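Side-chain contact in lipoprotein (Leptospira interrogans serogroup Icterohaemorrhagiae serovar copenhageni, PDB 6OE6), which is of unknown function but is probably a lipoprotein held at a membrane by a lipid anchor: residues K76-L79 with G80-M84. Sequence-based numbering, arbitrary orientation.
Sequences KFQL and GYNEM. With NA (sodium ion), chain E.
The edge of the Phe-77 ring points into the face of Tyr-81, with CD1 of Phe-77 over the centre of the tyrosine ring. The pair is T-shaped: centroids lie 5.0 Å apart and the planes stand at 80°. In the plane of the Phe-77 ring, Tyr-81 CD2 sits at its edge. One face of Phe-77 takes a CH-pi contact from Gly-80, whose CA is 4.1 Å from the ring centroid. This is the turn of the beta hairpin formed by strands 70-77 and 81-89. Phe-77 and Tyr-81 are a non-hydrogen-bonded antiparallel pair. The Phe-77 ring leans over the turn onto Gly-80 because its CG is turned away from the backbone N (chi1 -165°). Tyr-81 reaches on to Glu-125, which hydrogen-bonds its OH, while Lys-109 makes a cation-pi contact with Phe-77.

Lys-76 and Asn-82 form the hydrogen-bonded pair next along, with backbone bonds in both directions. Nearer the tip, Gln-78 N donates to Gly-80 O at 2.8 Å, nearly straight at 171°. The reverse bond, Gly-80 N to Gln-78 O, is weak and bent; it spans the inverse gamma turn centred on Leu-79. Met-84 SD lies against Lys-76 CB.

Waters link Asn-82 OD1, as modelled, to Gln-78 OE1 and Leu-79 N, and to Lys-76 O. A sodium ion is bound by Leu-79 O at 2.5 Å and by a water that also donates to Tyr-81 O. Asn-82 belongs to this site. An amide nitrogen is an unusual sodium ligand, so its O and N assignment, and the direction of its water bonds, are uncertain; ND2 as modelled lies 2.8 Å from the ion.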
loop_
_atom_site.group_PDB
_atom_site.type_symbol
_atom_site.label_atom_id
_atom_site.label_comp_id
_atom_site.label_asym_id
_atom_site.label_seq_id
_atom_site.Cartn_x
_atom_site.Cartn_y
_atom_site.Cartn_z
ATOM N N LYS A 76 -4.216 -2.538 -9.830
ATOM C CA LYS A 76 -5.090 -1.386 -9.976
ATOM C C LYS A 76 -6.477 -1.875 -10.379
ATOM O O LYS A 76 -6.606 -2.772 -11.211
ATOM C CB LYS A 76 -4.568 -0.397 -11.022
ATOM C CG LYS A 76 -5.418 0.910 -11.068
ATOM C CD LYS A 76 -4.804 1.905 -12.075
ATOM C CE LYS A 76 -5.425 3.300 -11.957
ATOM N NZ LYS A 76 -6.847 3.344 -12.375
ATOM N N PHE A 77 -7.511 -1.298 -9.793
ATOM C CA PHE A 77 -8.871 -1.744 -10.109
ATOM C C PHE A 77 -9.367 -1.152 -11.433
ATOM O O PHE A 77 -9.382 0.083 -11.630
ATOM C CB PHE A 77 -9.782 -1.335 -8.956
ATOM C CG PHE A 77 -11.124 -2.014 -8.946
ATOM C CD1 PHE A 77 -11.277 -3.240 -8.329
ATOM C CD2 PHE A 77 -12.216 -1.422 -9.544
ATOM C CE1 PHE A 77 -12.521 -3.862 -8.281
ATOM C CE2 PHE A 77 -13.462 -2.028 -9.503
ATOM C CZ PHE A 77 -13.610 -3.261 -8.863
ATOM N N GLN A 78 -9.807 -2.028 -12.331
ATOM C CA GLN A 78 -10.459 -1.612 -13.567
ATOM C C GLN A 78 -11.715 -2.477 -13.658
ATOM O O GLN A 78 -12.675 -2.222 -12.925
ATOM C CB GLN A 78 -9.540 -1.752 -14.779
ATOM C CG GLN A 78 -10.161 -1.077 -16.004
ATOM C CD GLN A 78 -9.253 -1.019 -17.215
ATOM O OE1 GLN A 78 -8.675 -2.024 -17.627
ATOM N NE2 GLN A 78 -9.139 0.166 -17.804
ATOM N N LEU A 79 -11.724 -3.524 -14.479
ATOM C CA LEU A 79 -12.829 -4.491 -14.377
ATOM C C LEU A 79 -12.345 -5.556 -13.402
ATOM O O LEU A 79 -11.903 -6.642 -13.778
ATOM C CB LEU A 79 -13.210 -5.072 -15.734
ATOM C CG LEU A 79 -13.599 -4.031 -16.794
ATOM C CD1 LEU A 79 -14.216 -4.738 -18.008
ATOM C CD2 LEU A 79 -14.536 -2.943 -16.247
ATOM N N GLY A 80 -12.397 -5.214 -12.112
ATOM C CA GLY A 80 -11.697 -5.999 -11.108
ATOM C C GLY A 80 -10.229 -5.604 -11.060
ATOM O O GLY A 80 -9.747 -4.789 -11.844
ATOM N N TYR A 81 -9.504 -6.184 -10.100
ATOM C CA TYR A 81 -8.093 -5.831 -9.933
ATOM C C TYR A 81 -7.241 -6.467 -11.016
ATOM O O TYR A 81 -7.421 -7.641 -11.347
ATOM C CB TYR A 81 -7.588 -6.298 -8.568
ATOM C CG TYR A 81 -8.006 -5.368 -7.462
ATOM C CD1 TYR A 81 -7.476 -4.085 -7.393
ATOM C CD2 TYR A 81 -8.901 -5.764 -6.488
ATOM C CE1 TYR A 81 -7.867 -3.215 -6.390
ATOM C CE2 TYR A 81 -9.280 -4.904 -5.467
ATOM C CZ TYR A 81 -8.722 -3.628 -5.425
ATOM O OH TYR A 81 -9.100 -2.759 -4.422
ATOM N N ASN A 82 -6.294 -5.694 -11.543
ATOM C CA ASN A 82 -5.332 -6.177 -12.527
ATOM C C ASN A 82 -3.943 -5.888 -11.989
ATOM O O ASN A 82 -3.660 -4.753 -11.603
ATOM C CB ASN A 82 -5.501 -5.499 -13.883
ATOM C CG ASN A 82 -6.903 -5.663 -14.441
ATOM O OD1 ASN A 82 -7.535 -4.694 -14.863
ATOM N ND2 ASN A 82 -7.399 -6.886 -14.425
ATOM N N GLU A 83 -3.088 -6.913 -11.992
ATOM C CA GLU A 83 -1.749 -6.763 -11.439
ATOM C C GLU A 83 -0.951 -5.792 -12.292
ATOM O O GLU A 83 -0.925 -5.911 -13.525
ATOM C CB GLU A 83 -1.047 -8.117 -11.397
ATOM C CG GLU A 83 0.341 -8.084 -10.778
ATOM C CD GLU A 83 0.930 -9.463 -10.681
ATOM O OE1 GLU A 83 1.541 -9.888 -11.677
ATOM O OE2 GLU A 83 0.771 -10.105 -9.620
ATOM N N MET A 84 -0.285 -4.839 -11.634
ATOM C CA MET A 84 0.584 -3.905 -12.353
ATOM C C MET A 84 1.963 -4.508 -12.561
ATOM O O MET A 84 2.513 -4.494 -13.672
ATOM C CB MET A 84 0.711 -2.593 -11.572
ATOM C CG MET A 84 -0.646 -1.922 -11.394
ATOM S SD MET A 84 -0.689 -0.582 -10.212
ATOM C CE MET A 84 0.524 0.557 -10.876
HETATM NA NA NA E . -9.962 -7.895 -14.757
HETATM O O HOH W 1 -5.907 -2.099 -14.054
HETATM O O HOH W 2 -9.719 -4.556 -16.402
HETATM O O HOH W 3 -9.640 -8.593 -12.477
#